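Local coordinates for protein TcpB (PDB 4LQC) that contains a Toll/interleukin-1 receptor (TIR) domain, an alpha/beta fold in which helices pack round a parallel five-stranded sheet, and comes from the bacterium Brucella melitensis, at residues G83-E88 with A115-L120; H70-Q75 with D105-F110; E16-F21 with I36-Y41; R30-K35 with E133-I138. The protein carries 2 engineered substitutions. All blocks are in the same frame, centred on the assembly; numbering follows the deposited sequence.

Interaction 1. Residues G83-E88 with A115-L120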
loop_
_atom_site.group_PDB
_atom_site.type_symbol
_atom_site.label_atom_id
_atom_site.label_comp_id
_atom_site.label_asym_id
_atom_site.label_seq_id
_atom_site.Cartn_x
_atom_site.Cartn_y
_atom_site.Cartn_z
ATOM N N GLY B 83 -18.827 -9.185 -3.468
ATOM C CA GLY B 83 -19.872 -9.205 -2.453
ATOM C C GLY B 83 -19.558 -8.379 -1.212
ATOM O O GLY B 83 -20.462 -7.869 -0.549
ATOM N N LEU B 84 -18.275 -8.241 -0.901
ATOM C CA LEU B 84 -17.830 -7.430 0.224
ATOM C C LEU B 84 -18.293 -5.980 0.075
ATOM O O LEU B 84 -18.380 -5.240 1.060
ATOM C CB LEU B 84 -16.299 -7.474 0.311
ATOM C CG LEU B 84 -15.701 -8.852 0.615
ATOM C CD1 LEU B 84 -14.195 -8.763 0.774
ATOM C CD2 LEU B 84 -16.321 -9.452 1.870
ATOM N N THR B 85 -18.599 -5.583 -1.163
ATOM C CA THR B 85 -18.988 -4.198 -1.460
ATOM C C THR B 85 -20.502 -3.969 -1.375
ATOM O O THR B 85 -20.972 -2.841 -1.503
ATOM C CB THR B 85 -18.515 -3.746 -2.870
ATOM O OG1 THR B 85 -19.169 -4.534 -3.873
ATOM C CG2 THR B 85 -17.014 -3.902 -3.022
ATOM N N ALA B 86 -21.264 -5.035 -1.165
ATOM C CA ALA B 86 -22.721 -4.922 -1.197
ATOM C C ALA B 86 -23.326 -4.285 0.061
ATOM O O ALA B 86 -22.976 -4.644 1.186
ATOM C CB ALA B 86 -23.355 -6.279 -1.478
ATOM N N MET B 87 -24.227 -3.326 -0.151
ATOM C CA MET B 87 -24.988 -2.695 0.928
ATOM C C MET B 87 -26.083 -3.614 1.461
ATOM O O MET B 87 -26.386 -4.653 0.868
ATOM C CB MET B 87 -25.630 -1.390 0.445
ATOM C CG MET B 87 -24.708 -0.181 0.444
ATOM S SD MET B 87 -24.391 0.453 2.112
ATOM C CE MET B 87 -26.048 0.812 2.693
ATOM N N GLU B 88 -26.675 -3.212 2.585
ATOM C CA GLU B 88 -27.753 -3.966 3.219
ATOM C C GLU B 88 -29.108 -3.364 2.849
ATOM O O GLU B 88 -30.015 -4.068 2.401
ATOM C CB GLU B 88 -27.588 -3.967 4.745
ATOM C CG GLU B 88 -26.290 -4.590 5.272
ATOM C CD GLU B 88 -26.398 -6.089 5.493
ATOM O OE1 GLU B 88 -26.449 -6.522 6.664
ATOM O OE2 GLU B 88 -26.431 -6.839 4.496
ATOM N N ALA B 115 -11.836 -2.208 -5.808
ATOM C CA ALA B 115 -10.757 -1.256 -6.076
ATOM C C ALA B 115 -11.266 0.185 -6.167
ATOM O O ALA B 115 -10.492 1.154 -6.015
ATOM C CB ALA B 115 -10.009 -1.638 -7.351
ATOM N N ASP B 116 -12.565 0.320 -6.421
ATOM C CA ASP B 116 -13.175 1.633 -6.539
ATOM C C ASP B 116 -13.955 2.020 -5.292
ATOM O O ASP B 116 -14.265 3.198 -5.093
ATOM C CB ASP B 116 -14.070 1.690 -7.778
ATOM C CG ASP B 116 -13.276 1.589 -9.062
ATOM O OD1 ASP B 116 -12.094 2.012 -9.052
ATOM O OD2 ASP B 116 -13.821 1.087 -10.072
ATOM N N LYS B 117 -14.258 1.029 -4.458
ATOM C CA LYS B 117 -14.897 1.270 -3.174
ATOM C C LYS B 117 -13.927 1.932 -2.198
ATOM O O LYS B 117 -12.894 1.362 -1.830
ATOM C CB LYS B 117 -15.422 -0.031 -2.585
ATOM C CG LYS B 117 -16.205 0.150 -1.300
ATOM C CD LYS B 117 -16.378 -1.178 -0.575
ATOM C CE LYS B 117 -17.001 -0.986 0.789
ATOM N NZ LYS B 117 -17.368 -2.313 1.402
ATOM N N VAL B 118 -14.266 3.148 -1.788
ATOM C CA VAL B 118 -13.424 3.918 -0.887
ATOM C C VAL B 118 -13.292 3.199 0.443
ATOM O O VAL B 118 -14.280 2.713 0.997
ATOM C CB VAL B 118 -13.999 5.315 -0.643
ATOM C CG1 VAL B 118 -13.053 6.121 0.234
ATOM C CG2 VAL B 118 -14.221 6.019 -1.962
ATOM N N ALA B 119 -12.062 3.129 0.945
ATOM C CA ALA B 119 -11.787 2.410 2.170
ATOM C C ALA B 119 -10.590 2.988 2.913
ATOM O O ALA B 119 -9.881 3.851 2.409
ATOM C CB ALA B 119 -11.563 0.944 1.870
ATOM N N LEU B 120 -10.381 2.502 4.126
ATOM C CA LEU B 120 -9.223 2.891 4.907
ATOM C C LEU B 120 -7.982 2.309 4.240
ATOM O O LEU B 120 -8.060 1.300 3.546
ATOM C CB LEU B 120 -9.380 2.373 6.339
ATOM C CG LEU B 120 -10.604 2.885 7.092
ATOM C CD1 LEU B 120 -11.035 1.906 8.165
ATOM C CD2 LEU B 120 -10.257 4.224 7.716
#

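Interaction 2. Residues H70-Q75 with D105-F110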
loop_
_atom_site.group_PDB
_atom_site.type_symbol
_atom_site.label_atom_id
_atom_site.label_comp_id
_atom_site.label_asym_id
_atom_site.label_seq_id
_atom_site.Cartn_x
_atom_site.Cartn_y
_atom_site.Cartn_z
ATOM N N HIS B 70 -1.497 -11.024 0.936
ATOM C CA HIS B 70 -1.757 -12.368 1.464
ATOM C C HIS B 70 -3.239 -12.680 1.504
ATOM O O HIS B 70 -3.641 -13.846 1.475
ATOM C CB HIS B 70 -1.145 -12.506 2.848
ATOM C CG HIS B 70 0.269 -12.036 2.903
ATOM N ND1 HIS B 70 1.314 -12.768 2.378
ATOM C CD2 HIS B 70 0.811 -10.891 3.379
ATOM C CE1 HIS B 70 2.440 -12.099 2.541
ATOM N NE2 HIS B 70 2.161 -10.957 3.147
ATOM N N PHE B 71 -4.058 -11.639 1.567
ATOM C CA PHE B 71 -5.488 -11.846 1.490
ATOM C C PHE B 71 -5.847 -12.336 0.090
ATOM O O PHE B 71 -6.394 -13.425 -0.080
ATOM C CB PHE B 71 -6.254 -10.572 1.827
ATOM C CG PHE B 71 -7.751 -10.742 1.756
ATOM C CD1 PHE B 71 -8.437 -11.321 2.809
ATOM C CD2 PHE B 71 -8.467 -10.336 0.632
ATOM C CE1 PHE B 71 -9.815 -11.502 2.748
ATOM C CE2 PHE B 71 -9.829 -10.499 0.584
ATOM C CZ PHE B 71 -10.508 -11.088 1.651
ATOM N N PHE B 72 -5.521 -11.544 -0.921
ATOM C CA PHE B 72 -5.910 -11.900 -2.286
ATOM C C PHE B 72 -5.228 -13.179 -2.770
ATOM O O PHE B 72 -5.785 -13.893 -3.602
ATOM C CB PHE B 72 -5.609 -10.768 -3.254
ATOM C CG PHE B 72 -6.429 -9.537 -3.024
ATOM C CD1 PHE B 72 -7.800 -9.560 -3.189
ATOM C CD2 PHE B 72 -5.819 -8.337 -2.681
ATOM C CE1 PHE B 72 -8.559 -8.416 -2.989
ATOM C CE2 PHE B 72 -6.567 -7.189 -2.488
ATOM C CZ PHE B 72 -7.939 -7.231 -2.634
ATOM N N SER B 73 -4.043 -13.481 -2.237
ATOM C CA SER B 73 -3.302 -14.672 -2.663
ATOM C C SER B 73 -4.064 -15.959 -2.363
ATOM O O SER B 73 -3.784 -16.995 -2.962
ATOM C CB SER B 73 -1.924 -14.735 -2.015
ATOM O OG SER B 73 -2.024 -15.178 -0.674
ATOM N N LYS B 74 -5.032 -15.893 -1.450
ATOM C CA LYS B 74 -5.838 -17.059 -1.108
ATOM C C LYS B 74 -6.749 -17.437 -2.275
ATOM O O LYS B 74 -7.395 -18.469 -2.238
ATOM C CB LYS B 74 -6.693 -16.809 0.142
ATOM C CG LYS B 74 -5.943 -16.310 1.365
ATOM C CD LYS B 74 -4.925 -17.328 1.880
ATOM C CE LYS B 74 -3.844 -16.647 2.720
ATOM N NZ LYS B 74 -2.824 -17.611 3.215
ATOM N N GLN B 75 -6.794 -16.590 -3.299
ATOM C CA GLN B 75 -7.587 -16.854 -4.493
ATOM C C GLN B 75 -9.067 -17.070 -4.169
ATOM O O GLN B 75 -9.612 -18.145 -4.425
ATOM C CB GLN B 75 -7.028 -18.063 -5.260
ATOM C CG GLN B 75 -5.668 -17.819 -5.936
ATOM C CD GLN B 75 -5.212 -19.009 -6.788
ATOM O OE1 GLN B 75 -5.503 -20.169 -6.469
ATOM N NE2 GLN B 75 -4.506 -18.721 -7.880
ATOM N N ASP B 105 -3.796 -1.255 -8.688
ATOM C CA ASP B 105 -3.836 -2.208 -9.802
ATOM C C ASP B 105 -3.956 -3.622 -9.278
ATOM O O ASP B 105 -4.616 -4.475 -9.864
ATOM C CB ASP B 105 -2.576 -2.091 -10.662
ATOM C CG ASP B 105 -2.565 -0.842 -11.506
ATOM O OD1 ASP B 105 -3.486 -0.639 -12.315
ATOM O OD2 ASP B 105 -1.641 -0.045 -11.348
ATOM N N GLU B 106 -3.309 -3.869 -8.155
ATOM C CA GLU B 106 -3.276 -5.203 -7.596
ATOM C C GLU B 106 -4.675 -5.587 -7.115
ATOM O O GLU B 106 -5.082 -6.750 -7.229
ATOM C CB GLU B 106 -2.276 -5.229 -6.456
ATOM C CG GLU B 106 -2.105 -6.541 -5.791
ATOM C CD GLU B 106 -1.057 -6.473 -4.704
ATOM O OE1 GLU B 106 -0.546 -5.363 -4.433
ATOM O OE2 GLU B 106 -0.741 -7.535 -4.122
ATOM N N VAL B 107 -5.419 -4.610 -6.599
ATOM C CA VAL B 107 -6.759 -4.879 -6.092
ATOM C C VAL B 107 -7.754 -5.001 -7.248
ATOM O O VAL B 107 -8.670 -5.841 -7.216
ATOM C CB VAL B 107 -7.218 -3.787 -5.097
ATOM C CG1 VAL B 107 -8.670 -4.012 -4.682
ATOM C CG2 VAL B 107 -6.292 -3.756 -3.858
ATOM N N ARG B 108 -7.572 -4.169 -8.273
ATOM C CA ARG B 108 -8.443 -4.212 -9.449
ATOM C C ARG B 108 -8.255 -5.517 -10.203
ATOM O O ARG B 108 -9.172 -6.007 -10.836
ATOM C CB ARG B 108 -8.187 -3.025 -10.390
ATOM C CG ARG B 108 -9.090 -3.048 -11.609
ATOM C CD ARG B 108 -8.893 -1.865 -12.493
ATOM N NE ARG B 108 -7.579 -1.874 -13.128
ATOM C CZ ARG B 108 -7.310 -2.493 -14.278
ATOM N NH1 ARG B 108 -8.276 -3.165 -14.908
ATOM N NH2 ARG B 108 -6.078 -2.438 -14.796
ATOM N N ARG B 109 -7.063 -6.091 -10.122
ATOM C CA ARG B 109 -6.814 -7.387 -10.740
ATOM C C ARG B 109 -7.696 -8.464 -10.121
ATOM O O ARG B 109 -8.028 -9.436 -10.783
ATOM C CB ARG B 109 -5.354 -7.801 -10.591
ATOM C CG ARG B 109 -4.878 -8.797 -11.644
ATOM C CD ARG B 109 -3.370 -9.070 -11.524
ATOM N NE ARG B 109 -2.640 -7.912 -11.006
ATOM C CZ ARG B 109 -1.915 -7.072 -11.740
ATOM N NH1 ARG B 109 -1.785 -7.253 -13.056
ATOM N NH2 ARG B 109 -1.296 -6.057 -11.145
ATOM N N PHE B 110 -8.069 -8.303 -8.854
ATOM C CA PHE B 110 -8.934 -9.288 -8.196
ATOM C C PHE B 110 -10.406 -8.857 -8.179
ATOM O O PHE B 110 -11.310 -9.692 -8.318
ATOM C CB PHE B 110 -8.430 -9.593 -6.785
ATOM C CG PHE B 110 -7.119 -10.319 -6.764
ATOM C CD1 PHE B 110 -7.069 -11.688 -6.947
ATOM C CD2 PHE B 110 -5.932 -9.638 -6.583
ATOM C CE1 PHE B 110 -5.864 -12.371 -6.941
ATOM C CE2 PHE B 110 -4.715 -10.318 -6.570
ATOM C CZ PHE B 110 -4.685 -11.691 -6.750
#

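Interaction 3. Residues E16-F21 with I36-Y41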
loop_
_atom_site.group_PDB
_atom_site.type_symbol
_atom_site.label_atom_id
_atom_site.label_comp_id
_atom_site.label_asym_id
_atom_site.label_seq_id
_atom_site.Cartn_x
_atom_site.Cartn_y
_atom_site.Cartn_z
ATOM N N GLU B 16 -0.971 -14.591 7.401
ATOM C CA GLU B 16 0.334 -13.960 7.248
ATOM C C GLU B 16 0.348 -12.568 7.851
ATOM O O GLU B 16 1.405 -12.056 8.215
ATOM C CB GLU B 16 0.734 -13.894 5.772
ATOM C CG GLU B 16 1.111 -15.237 5.160
ATOM C CD GLU B 16 -0.074 -15.963 4.553
ATOM O OE1 GLU B 16 -1.213 -15.434 4.619
ATOM O OE2 GLU B 16 0.119 -17.072 3.997
ATOM N N ASP B 17 -0.836 -11.962 7.947
ATOM C CA ASP B 17 -0.998 -10.621 8.506
ATOM C C ASP B 17 -1.299 -10.657 10.002
ATOM O O ASP B 17 -1.305 -9.614 10.659
ATOM C CB ASP B 17 -2.166 -9.910 7.821
ATOM C CG ASP B 17 -1.876 -9.544 6.387
ATOM O OD1 ASP B 17 -0.823 -8.912 6.123
ATOM O OD2 ASP B 17 -2.713 -9.883 5.518
ATOM N N LYS B 18 -1.560 -11.852 10.528
ATOM C CA LYS B 18 -2.160 -12.009 11.854
ATOM C C LYS B 18 -1.344 -11.419 12.981
ATOM O O LYS B 18 -1.896 -10.785 13.890
ATOM C CB LYS B 18 -2.432 -13.478 12.158
ATOM C CG LYS B 18 -3.181 -13.716 13.456
ATOM C CD LYS B 18 -3.570 -15.166 13.588
ATOM C CE LYS B 18 -4.438 -15.374 14.821
ATOM N NZ LYS B 18 -5.731 -16.067 14.515
ATOM N N GLU B 19 -0.032 -11.618 12.947
ATOM C CA GLU B 19 0.772 -11.169 14.080
ATOM C C GLU B 19 1.489 -9.854 13.792
ATOM O O GLU B 19 2.260 -9.362 14.615
ATOM C CB GLU B 19 1.710 -12.280 14.582
ATOM C CG GLU B 19 1.020 -13.199 15.595
ATOM C CD GLU B 19 1.523 -14.634 15.572
ATOM O OE1 GLU B 19 2.561 -14.908 14.930
ATOM O OE2 GLU B 19 0.865 -15.496 16.195
ATOM N N ALA B 20 1.191 -9.271 12.634
ATOM C CA ALA B 20 1.730 -7.957 12.299
ATOM C C ALA B 20 0.646 -6.882 12.433
ATOM O O ALA B 20 0.206 -6.584 13.545
ATOM C CB ALA B 20 2.335 -7.959 10.911
ATOM N N PHE B 21 0.211 -6.313 11.308
ATOM C CA PHE B 21 -0.788 -5.239 11.325
ATOM C C PHE B 21 -2.070 -5.584 12.082
ATOM O O PHE B 21 -2.587 -4.743 12.820
ATOM C CB PHE B 21 -1.142 -4.744 9.908
ATOM C CG PHE B 21 -2.285 -3.745 9.885
ATOM C CD1 PHE B 21 -2.111 -2.463 10.388
ATOM C CD2 PHE B 21 -3.537 -4.103 9.393
ATOM C CE1 PHE B 21 -3.160 -1.545 10.388
ATOM C CE2 PHE B 21 -4.589 -3.187 9.391
ATOM C CZ PHE B 21 -4.394 -1.906 9.894
ATOM N N ILE B 36 -13.671 -6.596 19.984
ATOM C CA ILE B 36 -13.274 -7.122 18.664
ATOM C C ILE B 36 -12.999 -8.613 18.673
ATOM O O ILE B 36 -12.199 -9.099 19.499
ATOM C CB ILE B 36 -11.975 -6.469 18.157
ATOM C CG1 ILE B 36 -11.988 -4.978 18.443
ATOM C CG2 ILE B 36 -11.791 -6.687 16.648
ATOM C CD1 ILE B 36 -10.818 -4.581 19.222
ATOM N N PHE B 37 -13.659 -9.327 17.758
ATOM C CA PHE B 37 -13.352 -10.724 17.473
ATOM C C PHE B 37 -12.187 -10.787 16.489
ATOM O O PHE B 37 -12.134 -10.027 15.510
ATOM C CB PHE B 37 -14.560 -11.443 16.850
ATOM C CG PHE B 37 -15.651 -11.792 17.834
ATOM C CD1 PHE B 37 -15.401 -12.662 18.878
ATOM C CD2 PHE B 37 -16.926 -11.268 17.692
ATOM C CE1 PHE B 37 -16.393 -12.992 19.771
ATOM C CE2 PHE B 37 -17.924 -11.597 18.578
ATOM C CZ PHE B 37 -17.659 -12.463 19.620
ATOM N N TYR B 38 -11.271 -11.714 16.727
ATOM C CA TYR B 38 -10.011 -11.737 16.004
ATOM C C TYR B 38 -9.552 -13.159 15.700
ATOM O O TYR B 38 -9.444 -13.545 14.533
ATOM C CB TYR B 38 -8.998 -10.952 16.850
ATOM C CG TYR B 38 -7.523 -11.185 16.655
ATOM C CD1 TYR B 38 -6.954 -11.250 15.393
ATOM C CD2 TYR B 38 -6.684 -11.240 17.760
ATOM C CE1 TYR B 38 -5.585 -11.424 15.243
ATOM C CE2 TYR B 38 -5.340 -11.411 17.624
ATOM C CZ TYR B 38 -4.782 -11.501 16.368
ATOM O OH TYR B 38 -3.414 -11.670 16.248
ATOM N N ASP B 39 -9.316 -13.943 16.750
ATOM C CA ASP B 39 -8.715 -15.273 16.601
ATOM C C ASP B 39 -9.436 -16.239 15.658
ATOM O O ASP B 39 -8.775 -17.011 14.960
ATOM C CB ASP B 39 -8.536 -15.957 17.960
ATOM C CG ASP B 39 -7.986 -17.363 17.827
ATOM O OD1 ASP B 39 -6.800 -17.510 17.480
ATOM O OD2 ASP B 39 -8.735 -18.327 18.058
ATOM N N ALA B 40 -10.770 -16.205 15.649
ATOM C CA ALA B 40 -11.567 -17.151 14.858
ATOM C C ALA B 40 -11.800 -16.676 13.438
ATOM O O ALA B 40 -12.498 -17.324 12.657
ATOM C CB ALA B 40 -12.917 -17.446 15.547
ATOM N N TYR B 41 -11.215 -15.536 13.099
ATOM C CA TYR B 41 -11.445 -14.956 11.790
ATOM C C TYR B 41 -10.194 -14.919 10.940
ATOM O O TYR B 41 -10.076 -14.108 10.030
ATOM C CB TYR B 41 -12.106 -13.582 11.933
ATOM C CG TYR B 41 -13.501 -13.751 12.480
ATOM C CD1 TYR B 41 -14.547 -14.112 11.639
ATOM C CD2 TYR B 41 -13.762 -13.628 13.835
ATOM C CE1 TYR B 41 -15.815 -14.310 12.129
ATOM C CE2 TYR B 41 -15.042 -13.818 14.336
ATOM C CZ TYR B 41 -16.057 -14.163 13.475
ATOM O OH TYR B 41 -17.328 -14.370 13.948
#

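Interaction 4. Residues R30-K35 with E133-I138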
loop_
_atom_site.group_PDB
_atom_site.type_symbol
_atom_site.label_atom_id
_atom_site.label_comp_id
_atom_site.label_asym_id
_atom_site.label_seq_id
_atom_site.Cartn_x
_atom_site.Cartn_y
_atom_site.Cartn_z
ATOM N N ARG B 30 -8.908 -2.262 21.067
ATOM C CA ARG B 30 -9.222 -2.713 22.418
ATOM C C ARG B 30 -8.817 -1.670 23.439
ATOM O O ARG B 30 -9.448 -1.523 24.483
ATOM C CB ARG B 30 -8.515 -4.040 22.717
ATOM C CG ARG B 30 -9.230 -5.227 22.104
ATOM C CD ARG B 30 -8.641 -6.575 22.476
ATOM N NE ARG B 30 -9.390 -7.657 21.830
ATOM C CZ ARG B 30 -8.903 -8.870 21.582
ATOM N NH1 ARG B 30 -7.657 -9.178 21.931
ATOM N NH2 ARG B 30 -9.662 -9.772 20.966
ATOM N N ASP B 31 -7.768 -0.923 23.126
ATOM C CA ASP B 31 -7.282 0.094 24.043
ATOM C C ASP B 31 -8.256 1.278 24.118
ATOM O O ASP B 31 -8.279 2.016 25.099
ATOM C CB ASP B 31 -5.886 0.546 23.620
ATOM C CG ASP B 31 -5.168 1.300 24.709
ATOM O OD1 ASP B 31 -5.276 0.913 25.903
ATOM O OD2 ASP B 31 -4.491 2.293 24.363
ATOM N N LEU B 32 -9.059 1.448 23.075
ATOM C CA LEU B 32 -10.063 2.507 23.028
ATOM C C LEU B 32 -11.355 1.977 23.621
ATOM O O LEU B 32 -12.329 2.707 23.765
ATOM C CB LEU B 32 -10.300 2.983 21.580
ATOM C CG LEU B 32 -9.094 3.531 20.788
ATOM C CD1 LEU B 32 -9.451 3.859 19.337
ATOM C CD2 LEU B 32 -8.513 4.754 21.463
ATOM N N GLY B 33 -11.367 0.691 23.951
ATOM C CA GLY B 33 -12.524 0.083 24.588
ATOM C C GLY B 33 -13.490 -0.648 23.670
ATOM O O GLY B 33 -14.561 -1.062 24.107
ATOM N N ALA B 34 -13.117 -0.817 22.405
ATOM C CA ALA B 34 -13.948 -1.551 21.466
ATOM C C ALA B 34 -13.868 -3.063 21.700
ATOM O O ALA B 34 -12.822 -3.590 22.066
ATOM C CB ALA B 34 -13.559 -1.204 20.024
ATOM N N LYS B 35 -14.976 -3.759 21.502
ATOM C CA LYS B 35 -14.951 -5.216 21.549
ATOM C C LYS B 35 -14.728 -5.798 20.145
ATOM O O LYS B 35 -15.489 -5.513 19.225
ATOM C CB LYS B 35 -16.239 -5.750 22.200
ATOM C CG LYS B 35 -16.557 -5.035 23.528
ATOM C CD LYS B 35 -17.758 -5.626 24.285
ATOM C CE LYS B 35 -18.945 -4.656 24.307
ATOM N NZ LYS B 35 -18.569 -3.254 24.710
ATOM N N GLU B 133 -10.794 6.214 14.009
ATOM C CA GLU B 133 -11.833 6.331 13.002
ATOM C C GLU B 133 -12.829 5.190 13.068
ATOM O O GLU B 133 -14.042 5.405 12.976
ATOM C CB GLU B 133 -11.201 6.370 11.622
ATOM C CG GLU B 133 -12.179 6.650 10.514
ATOM C CD GLU B 133 -11.576 7.546 9.472
ATOM O OE1 GLU B 133 -10.608 8.256 9.811
ATOM O OE2 GLU B 133 -12.058 7.547 8.321
ATOM N N LEU B 134 -12.320 3.971 13.205
ATOM C CA LEU B 134 -13.190 2.812 13.330
ATOM C C LEU B 134 -13.992 2.932 14.612
ATOM O O LEU B 134 -15.192 2.655 14.622
ATOM C CB LEU B 134 -12.363 1.526 13.343
ATOM C CG LEU B 134 -11.723 1.148 12.011
ATOM C CD1 LEU B 134 -10.663 0.075 12.206
ATOM C CD2 LEU B 134 -12.811 0.653 11.072
ATOM N N HIS B 135 -13.321 3.356 15.688
ATOM C CA HIS B 135 -13.962 3.512 16.992
ATOM C C HIS B 135 -15.144 4.479 16.940
ATOM O O HIS B 135 -16.155 4.269 17.615
ATOM C CB HIS B 135 -12.949 3.963 18.046
ATOM C CG HIS B 135 -13.552 4.225 19.392
ATOM N ND1 HIS B 135 -13.791 3.225 20.312
ATOM C CD2 HIS B 135 -13.955 5.378 19.981
ATOM C CE1 HIS B 135 -14.318 3.747 21.405
ATOM N NE2 HIS B 135 -14.434 5.053 21.228
ATOM N N SER B 136 -15.021 5.526 16.131
ATOM C CA SER B 136 -16.113 6.477 15.947
ATOM C C SER B 136 -17.421 5.853 15.471
ATOM O O SER B 136 -18.494 6.359 15.797
ATOM C CB SER B 136 -15.711 7.577 14.977
ATOM O OG SER B 136 -15.055 8.613 15.680
ATOM N N LEU B 137 -17.339 4.767 14.702
ATOM C CA LEU B 137 -18.538 4.093 14.197
ATOM C C LEU B 137 -19.343 3.389 15.286
ATOM O O LEU B 137 -20.532 3.121 15.111
ATOM C CB LEU B 137 -18.179 3.065 13.126
ATOM C CG LEU B 137 -17.547 3.556 11.828
ATOM C CD1 LEU B 137 -17.585 2.431 10.813
ATOM C CD2 LEU B 137 -18.270 4.783 11.309
ATOM N N ILE B 138 -18.702 3.070 16.404
ATOM C CA ILE B 138 -19.367 2.256 17.417
ATOM C C ILE B 138 -19.552 2.959 18.756
ATOM O O ILE B 138 -20.011 2.352 19.722
ATOM C CB ILE B 138 -18.656 0.890 17.610
ATOM C CG1 ILE B 138 -17.145 1.065 17.833
ATOM C CG2 ILE B 138 -18.902 0.012 16.393
ATOM C CD1 ILE B 138 -16.727 1.450 19.249
#

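Interaction 1. Residues G83-E88 with A115-L120
The peptide plane between L84 and T85 is the flat group approached here: the ammonium of K117 comes in from one side of it, while the methyl of T85 lies against the aliphatic part of the same lysine. K117 NZ stands 3.1 Å from L84 O, about 34° out of the carbonyl plane, and the hydrogen bond is weak. The same nitrogen also bonds the carbonyl of I95, which makes the lysine a tie between two backbone oxygens. T85 CG2 rests 3.7 Å from K117 CD. In this TIR domain the contact joins the turn that follows helix 78-83 to the exit of helix 112-116, just before the chain enters the last strand of the sheet at L120. K117 is the first residue to leave that helix, and with CG anti to its N (chi1 -175°) and an extended chain beyond, it reaches L84 O. Threonine suits its place by dividing its branches: OG1 bonds the carbonyl of D82 in the preceding turn of helix, leaving CG2 for the lysine. A type I turn, closed by A86 N to G83 O at 3.0 Å, presents L84 O.

Interaction 2. Residues H70-Q75 with D105-F110
F72 sets its CB squarely over the ring of F110, 3.5 Å from the centroid of that ring and 15° off the normal, a CH-pi contact made by the root of the side chain. The rest of F72 continues beyond: its ring plane lies only 6° from that of F110, but the centroids are 4.9 Å apart, and the two rings are slid so far that they barely overlap. F110 CB lies beside the F72 ring, 3.7 Å from F72 CD1. With CG anti to its carbonyl carbon (chi1 -66°), F72 sends its ring past F110 toward V107. That valine closes on the far end of the F72 ring, with CG2 3.7 Å from F72 CE2; branched, it offers both methyls from a position three residues before F110, whose N bonds V107 O. F71 CD2 lies over the rim of one face of the F72 ring, and L81 of helix 78-83 touches both F72 and F110. The contact thus seats the end of helix 69-72 against the end of helix 104-108. On the latter helix E106 makes a salt bridge to K101 of the second subunit, so the dimer interface lies close by. No hydrogen bond crosses between 70-75 and 105-110: their cohesion comes from dispersion and CH-pi contact, consistent with the burial of F72 and V107.

Interaction 3. Residues E16-F21 with I36-Y41
The hydroxyl of Y38 donates to the backbone carbonyl of K18, with OH 2.9 Å from O; the donor stands well above the carbonyl plane, at a C=O...OH angle of 132°. K18 also reaches D39 with its side chain, NZ to OD1 at 3.5 Å, a salt bridge whose hydrogen bond is weak. The stronger partner of NZ is T42 OG1. These bonds tie the first turn of helix 18-31, which is wider than an alpha turn, to strand 36-43, within the beta-alpha-beta unit begun by strand 7-14. A long flexible lysine suits the place: CG leaves anti to the backbone N (chi1 -174°), and the chain passes Y38 at a slant before bending at its last torsion toward D39. On the way K18 CG passes 3.8 Å from Y38 CE1. The ammonium lies 5.2 Å from the Y38 centroid, at most a weak cation-pi attraction. Tyrosine suits because its rigid ring carries a hydroxyl to that carbonyl while its flank packs on carbon, touching V22 and V26 of the same helix.

Interaction 4. Residues R30-K35 with E133-I138
L32 lies over one face of the H135 imidazole, its CB 4.1 Å from the ring centroid and 27° off the normal, a CH-pi contact. L32 CD1 touches H135 CB at 3.7 Å, so the leucine runs obliquely across the histidine from ring to root. At the ring's edge sits A34, with CB 4.4 Å from H135 ND1; the same methyl meets I138 CD1 at 4.2 Å, a small residue where this loop comes close to helix 127-136. H135 gets there by extending CG anti to its backbone N (chi1 176°), toward the end of helix 18-31. That end is a Schellman motif: G33 takes a positive phi of 97°, which glycine adopts easily, and the chain turns off through A34 to K35, which bonds F9 of strand 7-14. I138 is backed by F9 and F62, which tie the contact to the central sheet of the TIR fold. L32 O comes within 3.3 Å of H135 CE1, and this polar carbon is probably attracted to the carbonyl. H135 ND1 is buried here with no hydrogen-bonding partner, a cost that would probably disfavour a charged imidazole and leaves the contact resting mainly on apolar packing.

Burial separates the four contacts: interaction 2 is buried and wholly apolar, interaction 3 lies at the surface and relies on polar bonds, and interactions 1 and 4 are partly buried, the first mixing a lysine's charge with its methylenes, the other setting carbon against an imidazole. Interactions 3 and 4 share helix 18-31, one at its first turn and one just past its end, and R30 probably bonds the carbonyl of I36 between them. Interactions 1 and 2 meet where A115 packs on V107, on successive helices. A salt bridge from K74 to E16 joins interaction 2 to interaction 3, whereas L120 against L134 brings 115-120 to 133-138.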